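Local structure of multicopper oxidase (4E9X) at residues G30-H38 and F295-Q303. The protein probably couples the one-electron oxidation of substrates to the reduction of dioxygen to water through its bound copper ions. Numbering follows the deposited sequence.
Sequences GQVPGPLIH and FFYSESLKQ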
ATOM      1  N   GLY A  30     -16.195  18.175 -20.174  1.00 11.40           N
ATOM      2  CA  GLY A  30     -15.016  18.818 -20.701  1.00 12.20           C
ATOM      3  C   GLY A  30     -14.016  19.261 -19.649  1.00 11.03           C
ATOM      4  O   GLY A  30     -13.220  20.154 -19.885  1.00 11.36           O
ATOM      5  N   GLN A  31     -14.006  18.590 -18.469  1.00 10.47           N
ATOM      6  CA  GLN A  31     -13.053  19.014 -17.438  1.00  9.19           C
ATOM      7  C   GLN A  31     -12.529  17.757 -16.715  1.00  9.15           C
ATOM      8  O   GLN A  31     -13.211  16.720 -16.699  1.00  9.55           O
ATOM      9  CB  GLN A  31     -13.707  19.957 -16.428  1.00  9.58           C
ATOM     10  CG  GLN A  31     -15.013  19.411 -15.788  1.00  9.02           C
ATOM     11  CD  GLN A  31     -15.452  20.344 -14.666  1.00  9.06           C
ATOM     12  OE1 GLN A  31     -16.059  21.394 -14.931  1.00  9.97           O
ATOM     13  NE2 GLN A  31     -15.157  19.968 -13.434  1.00  9.32           N
ATOM     14  N   VAL A  32     -11.345  17.901 -16.093  1.00  8.84           N
ATOM     15  CA  VAL A  32     -10.749  16.866 -15.263  1.00  9.67           C
ATOM     16  C   VAL A  32     -10.206  17.561 -14.005  1.00  8.79           C
ATOM     17  O   VAL A  32      -9.391  18.481 -14.212  1.00  9.75           O
ATOM     18  CB  VAL A  32      -9.635  16.076 -15.909  1.00  9.21           C
ATOM     19  CG1 VAL A  32      -9.175  14.980 -14.948  1.00  9.13           C
ATOM     20  CG2 VAL A  32     -10.131  15.450 -17.251  1.00 10.14           C
ATOM     21  N   PRO A  33     -10.582  17.238 -12.770  1.00  8.89           N
ATOM     22  CA  PRO A  33     -11.637  16.300 -12.387  1.00  9.25           C
ATOM     23  C   PRO A  33     -13.002  16.678 -13.005  1.00  8.99           C
ATOM     24  O   PRO A  33     -13.234  17.838 -13.406  1.00  8.75           O
ATOM     25  CB  PRO A  33     -11.750  16.562 -10.890  1.00 10.29           C
ATOM     26  CG  PRO A  33     -10.408  17.100 -10.438  1.00  9.75           C
ATOM     27  CD  PRO A  33      -9.918  17.894 -11.618  1.00  8.98           C
ATOM     28  N   GLY A  34     -13.846  15.679 -13.144  1.00  9.16           N
ATOM     29  CA  GLY A  34     -15.208  15.899 -13.592  1.00  9.15           C
ATOM     30  C   GLY A  34     -15.941  16.790 -12.582  1.00  8.48           C
ATOM     31  O   GLY A  34     -15.472  17.098 -11.471  1.00  8.54           O
ATOM     32  N   PRO A  35     -17.158  17.217 -12.961  1.00  8.69           N
ATOM     33  CA  PRO A  35     -17.995  18.059 -12.082  1.00  9.35           C
ATOM     34  C   PRO A  35     -18.236  17.422 -10.723  1.00  8.60           C
ATOM     35  O   PRO A  35     -18.362  16.202 -10.551  1.00  8.90           O
ATOM     36  CB  PRO A  35     -19.307  18.191 -12.857  1.00  9.93           C
ATOM     37  CG  PRO A  35     -18.865  17.987 -14.274  1.00 15.20           C
ATOM     38  CD  PRO A  35     -17.827  16.885 -14.251  1.00  9.79           C
ATOM     39  N   LEU A  36     -18.277  18.299  -9.715  1.00  7.87           N
ATOM     40  CA  LEU A  36     -18.678  17.859  -8.403  1.00  8.34           C
ATOM     41  C   LEU A  36     -20.186  17.604  -8.383  1.00  8.70           C
ATOM     42  O   LEU A  36     -20.987  18.476  -8.771  1.00  9.77           O
ATOM     43  CB  LEU A  36     -18.386  18.979  -7.375  1.00  9.62           C
ATOM     44  CG  LEU A  36     -19.035  18.826  -5.983  1.00  9.05           C
ATOM     45  CD1 LEU A  36     -18.483  17.623  -5.206  1.00 10.69           C
ATOM     46  CD2 LEU A  36     -18.765  20.116  -5.175  1.00  9.90           C
ATOM     47  N   ILE A  37     -20.621  16.461  -7.865  1.00  8.69           N
ATOM     48  CA  ILE A  37     -22.036  16.179  -7.611  1.00  8.40           C
ATOM     49  C   ILE A  37     -22.173  16.109  -6.100  1.00  9.12           C
ATOM     50  O   ILE A  37     -21.484  15.326  -5.449  1.00  9.89           O
ATOM     51  CB  ILE A  37     -22.500  14.889  -8.331  1.00  9.68           C
ATOM     52  CG1 ILE A  37     -22.306  14.971  -9.824  1.00 12.14           C
ATOM     53  CG2 ILE A  37     -23.938  14.591  -7.909  1.00 11.49           C
ATOM     54  CD1 ILE A  37     -22.567  13.640 -10.564  1.00 12.73           C
ATOM     55  N   HIS A  38     -23.017  16.935  -5.542  1.00  9.16           N
ATOM     56  CA  HIS A  38     -23.154  17.074  -4.089  1.00  9.08           C
ATOM     57  C   HIS A  38     -24.636  16.957  -3.777  1.00  9.17           C
ATOM     58  O   HIS A  38     -25.434  17.802  -4.194  1.00 10.65           O
ATOM     59  CB  HIS A  38     -22.550  18.417  -3.644  1.00 10.14           C
ATOM     60  CG  HIS A  38     -22.398  18.538  -2.176  1.00 10.43           C
ATOM     61  ND1 HIS A  38     -22.014  19.724  -1.554  1.00 11.52           N
ATOM     62  CD2 HIS A  38     -22.506  17.637  -1.149  1.00 11.10           C
ATOM     63  CE1 HIS A  38     -21.916  19.510  -0.241  1.00 12.18           C
ATOM     64  NE2 HIS A  38     -22.214  18.294   0.045  1.00 11.97           N
ATOM     65  N   PHE A 295      -9.634  25.235  -6.516  1.00  8.19           N
ATOM     66  CA  PHE A 295      -8.811  24.140  -7.028  1.00  8.04           C
ATOM     67  C   PHE A 295      -9.099  22.830  -6.304  1.00  8.45           C
ATOM     68  O   PHE A 295      -8.867  21.773  -6.873  1.00  8.37           O
ATOM     69  CB  PHE A 295      -7.337  24.529  -6.876  1.00  9.25           C
ATOM     70  CG  PHE A 295      -6.404  23.416  -7.404  1.00  8.42           C
ATOM     71  CD1 PHE A 295      -6.210  23.211  -8.751  1.00  9.47           C
ATOM     72  CD2 PHE A 295      -5.770  22.579  -6.493  1.00  8.50           C
ATOM     73  CE1 PHE A 295      -5.384  22.168  -9.206  1.00  9.64           C
ATOM     74  CE2 PHE A 295      -4.955  21.546  -6.912  1.00  8.69           C
ATOM     75  CZ  PHE A 295      -4.768  21.346  -8.266  1.00  9.62           C
ATOM     76  N   PHE A 296      -9.567  22.895  -5.060  1.00  8.02           N
ATOM     77  CA  PHE A 296      -9.946  21.694  -4.316  1.00  8.03           C
ATOM     78  C   PHE A 296     -11.445  21.621  -4.103  1.00  7.47           C
ATOM     79  O   PHE A 296     -11.923  20.921  -3.208  1.00  7.97           O
ATOM     80  CB  PHE A 296      -9.233  21.655  -2.936  1.00  8.88           C
ATOM     81  CG  PHE A 296      -7.725  21.754  -3.013  1.00  8.07           C
ATOM     82  CD1 PHE A 296      -6.974  20.634  -3.376  1.00  9.11           C
ATOM     83  CD2 PHE A 296      -7.047  22.947  -2.740  1.00  9.24           C
ATOM     84  CE1 PHE A 296      -5.588  20.685  -3.422  1.00  8.44           C
ATOM     85  CE2 PHE A 296      -5.637  22.990  -2.778  1.00  9.03           C
ATOM     86  CZ  PHE A 296      -4.908  21.871  -3.141  1.00  9.69           C
ATOM     87  N   TYR A 297     -12.205  22.326  -4.981  1.00  8.16           N
ATOM     88  CA  TYR A 297     -13.678  22.330  -4.922  1.00  8.26           C
ATOM     89  C   TYR A 297     -14.208  22.962  -3.650  1.00  8.42           C
ATOM     90  O   TYR A 297     -15.391  22.863  -3.321  1.00  9.18           O
ATOM     91  CB  TYR A 297     -14.293  20.952  -5.172  1.00  8.88           C
ATOM     92  CG  TYR A 297     -14.602  20.615  -6.602  1.00  8.18           C
ATOM     93  CD1 TYR A 297     -15.268  21.485  -7.449  1.00  8.60           C
ATOM     94  CD2 TYR A 297     -14.270  19.350  -7.096  1.00  8.11           C
ATOM     95  CE1 TYR A 297     -15.565  21.147  -8.789  1.00  8.75           C
ATOM     96  CE2 TYR A 297     -14.548  18.992  -8.413  1.00  8.37           C
ATOM     97  CZ  TYR A 297     -15.198  19.885  -9.247  1.00  8.60           C
ATOM     98  OH  TYR A 297     -15.493  19.582 -10.560  1.00  9.19           O
ATOM     99  N   SER A 298     -13.377  23.716  -2.883  1.00  8.81           N
ATOM    100  CA  SER A 298     -13.861  24.181  -1.563  1.00  9.10           C
ATOM    101  C   SER A 298     -14.927  25.240  -1.674  1.00  8.79           C
ATOM    102  O   SER A 298     -15.743  25.343  -0.805  1.00 10.22           O
ATOM    103  CB  SER A 298     -12.681  24.772  -0.773  1.00  9.47           C
ATOM    104  OG  SER A 298     -11.701  23.784  -0.508  1.00 10.67           O
ATOM    105  N   GLU A 299     -14.904  26.025  -2.761  1.00  9.38           N
ATOM    106  CA  GLU A 299     -15.999  27.016  -2.904  1.00 10.25           C
ATOM    107  C   GLU A 299     -17.258  26.306  -3.386  1.00  9.74           C
ATOM    108  O   GLU A 299     -18.353  26.508  -2.836  1.00 11.47           O
ATOM    109  CB  GLU A 299     -15.580  28.145  -3.852  1.00 10.19           C
ATOM    110  CG  GLU A 299     -14.420  28.952  -3.242  1.00 12.84           C
ATOM    111  CD  GLU A 299     -14.749  29.517  -1.859  1.00 17.70           C
ATOM    112  OE1 GLU A 299     -15.863  29.990  -1.500  1.00 19.89           O
ATOM    113  OE2 GLU A 299     -13.858  29.493  -0.991  1.00 25.54           O
ATOM    114  N   SER A 300     -17.146  25.426  -4.381  1.00  9.24           N
ATOM    115  CA  SER A 300     -18.347  24.699  -4.838  1.00  9.92           C
ATOM    116  C   SER A 300     -18.994  23.914  -3.703  1.00 10.16           C
ATOM    117  O   SER A 300     -20.234  23.835  -3.719  1.00 11.27           O
ATOM    118  CB  SER A 300     -17.980  23.689  -5.938  1.00 10.61           C
ATOM    119  OG  SER A 300     -17.397  24.345  -7.053  1.00 10.33           O
ATOM    120  N   LEU A 301     -18.186  23.346  -2.803  1.00 10.74           N
ATOM    121  CA  LEU A 301     -18.742  22.550  -1.715  1.00 10.94           C
ATOM    122  C   LEU A 301     -19.602  23.381  -0.784  1.00 12.84           C
ATOM    123  O   LEU A 301     -20.395  22.762  -0.053  1.00 15.78           O
ATOM    124  CB  LEU A 301     -17.606  21.863  -0.939  1.00 10.44           C
ATOM    125  CG  LEU A 301     -17.085  20.644  -1.684  1.00  9.60           C
ATOM    126  CD1 LEU A 301     -15.716  20.222  -1.187  1.00 10.52           C
ATOM    127  CD2 LEU A 301     -18.025  19.431  -1.498  1.00 11.73           C
ATOM    128  N   LYS A 302     -19.505  24.711  -0.771  1.00 11.97           N
ATOM    129  CA  LYS A 302     -20.309  25.582   0.080  1.00 14.57           C
ATOM    130  C   LYS A 302     -21.564  26.059  -0.610  1.00 13.35           C
ATOM    131  O   LYS A 302     -22.375  26.764   0.043  1.00 16.07           O
ATOM    132  CB  LYS A 302     -19.483  26.857   0.392  1.00 15.13           C
ATOM    133  CG  LYS A 302     -18.268  26.564   1.236  1.00 22.98           C
ATOM    134  CD  LYS A 302     -17.886  27.913   1.847  1.00 31.48           C
ATOM    135  CE  LYS A 302     -16.747  28.450   1.016  1.00 32.62           C
ATOM    136  NZ  LYS A 302     -15.567  28.510   1.960  1.00 49.97           N
ATOM    137  N   GLN A 303     -21.717  25.730  -1.914  1.00 12.82           N
ATOM    138  CA  GLN A 303     -22.784  26.410  -2.672  1.00 14.76           C
ATOM    139  C   GLN A 303     -24.068  25.626  -2.801  1.00 15.99           C
ATOM    140  O   GLN A 303     -24.859  25.950  -3.690  1.00 18.18           O
ATOM    141  CB  GLN A 303     -22.184  26.765  -4.058  1.00 15.29           C
ATOM    142  CG  GLN A 303     -21.109  27.862  -3.934  1.00 16.60           C
ATOM    143  CD  GLN A 303     -20.305  28.098  -5.187  1.00 17.64           C
ATOM    144  OE1 GLN A 303     -20.594  27.441  -6.188  1.00 18.70           O
ATOM    145  NE2 GLN A 303     -19.322  29.005  -5.139  1.00 20.36           N
TER
HETATM  146  O   HOH W   1     -21.974  21.875  -3.024  1.00 13.85           O
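Tyr297 reaches into the bend formed by Gln31-Leu36 and meets it with both its hydroxyl and one ring face. The hydroxyl donates a 2.6 Å hydrogen bond from OH to Gly34 O, which lies at the ring edge; the phenol oxygen stands above that carbonyl's plane, 38° out of it. Gln31 comes from the opposite direction, its amide turned only 15° from the ring plane, with NE2 bonded to Pro33 O. Leu36 CB sits almost centrally over one face of the phenol, 3.7 Å from the ring centroid, and Phe313 meets the ring edge-to-face. Leu36 turns CG away from its own amide nitrogen (chi1 167°), which carries CD2 to Ser300 CB and Leu301 CD2, the last 3.8 Å off. That same Leu301 methyl lies over the rim of one His38 imidazole face. In the ring plane a water joins His38 ND1 to Ser300 O, while His38 NE2 is hydrogen-bonded to Asp125 OD1. Replacing Tyr297 by an alanine would probably leave Gly34 O without this donor and open a gap beside Leu36 CB. The contact packs the irregular segment 297-301, in the loop between strands 270-275 and 306-308, against side chains on one face of strand 36-40, a buried junction in the two-domain, cupredoxin-like multicopper oxidase fold.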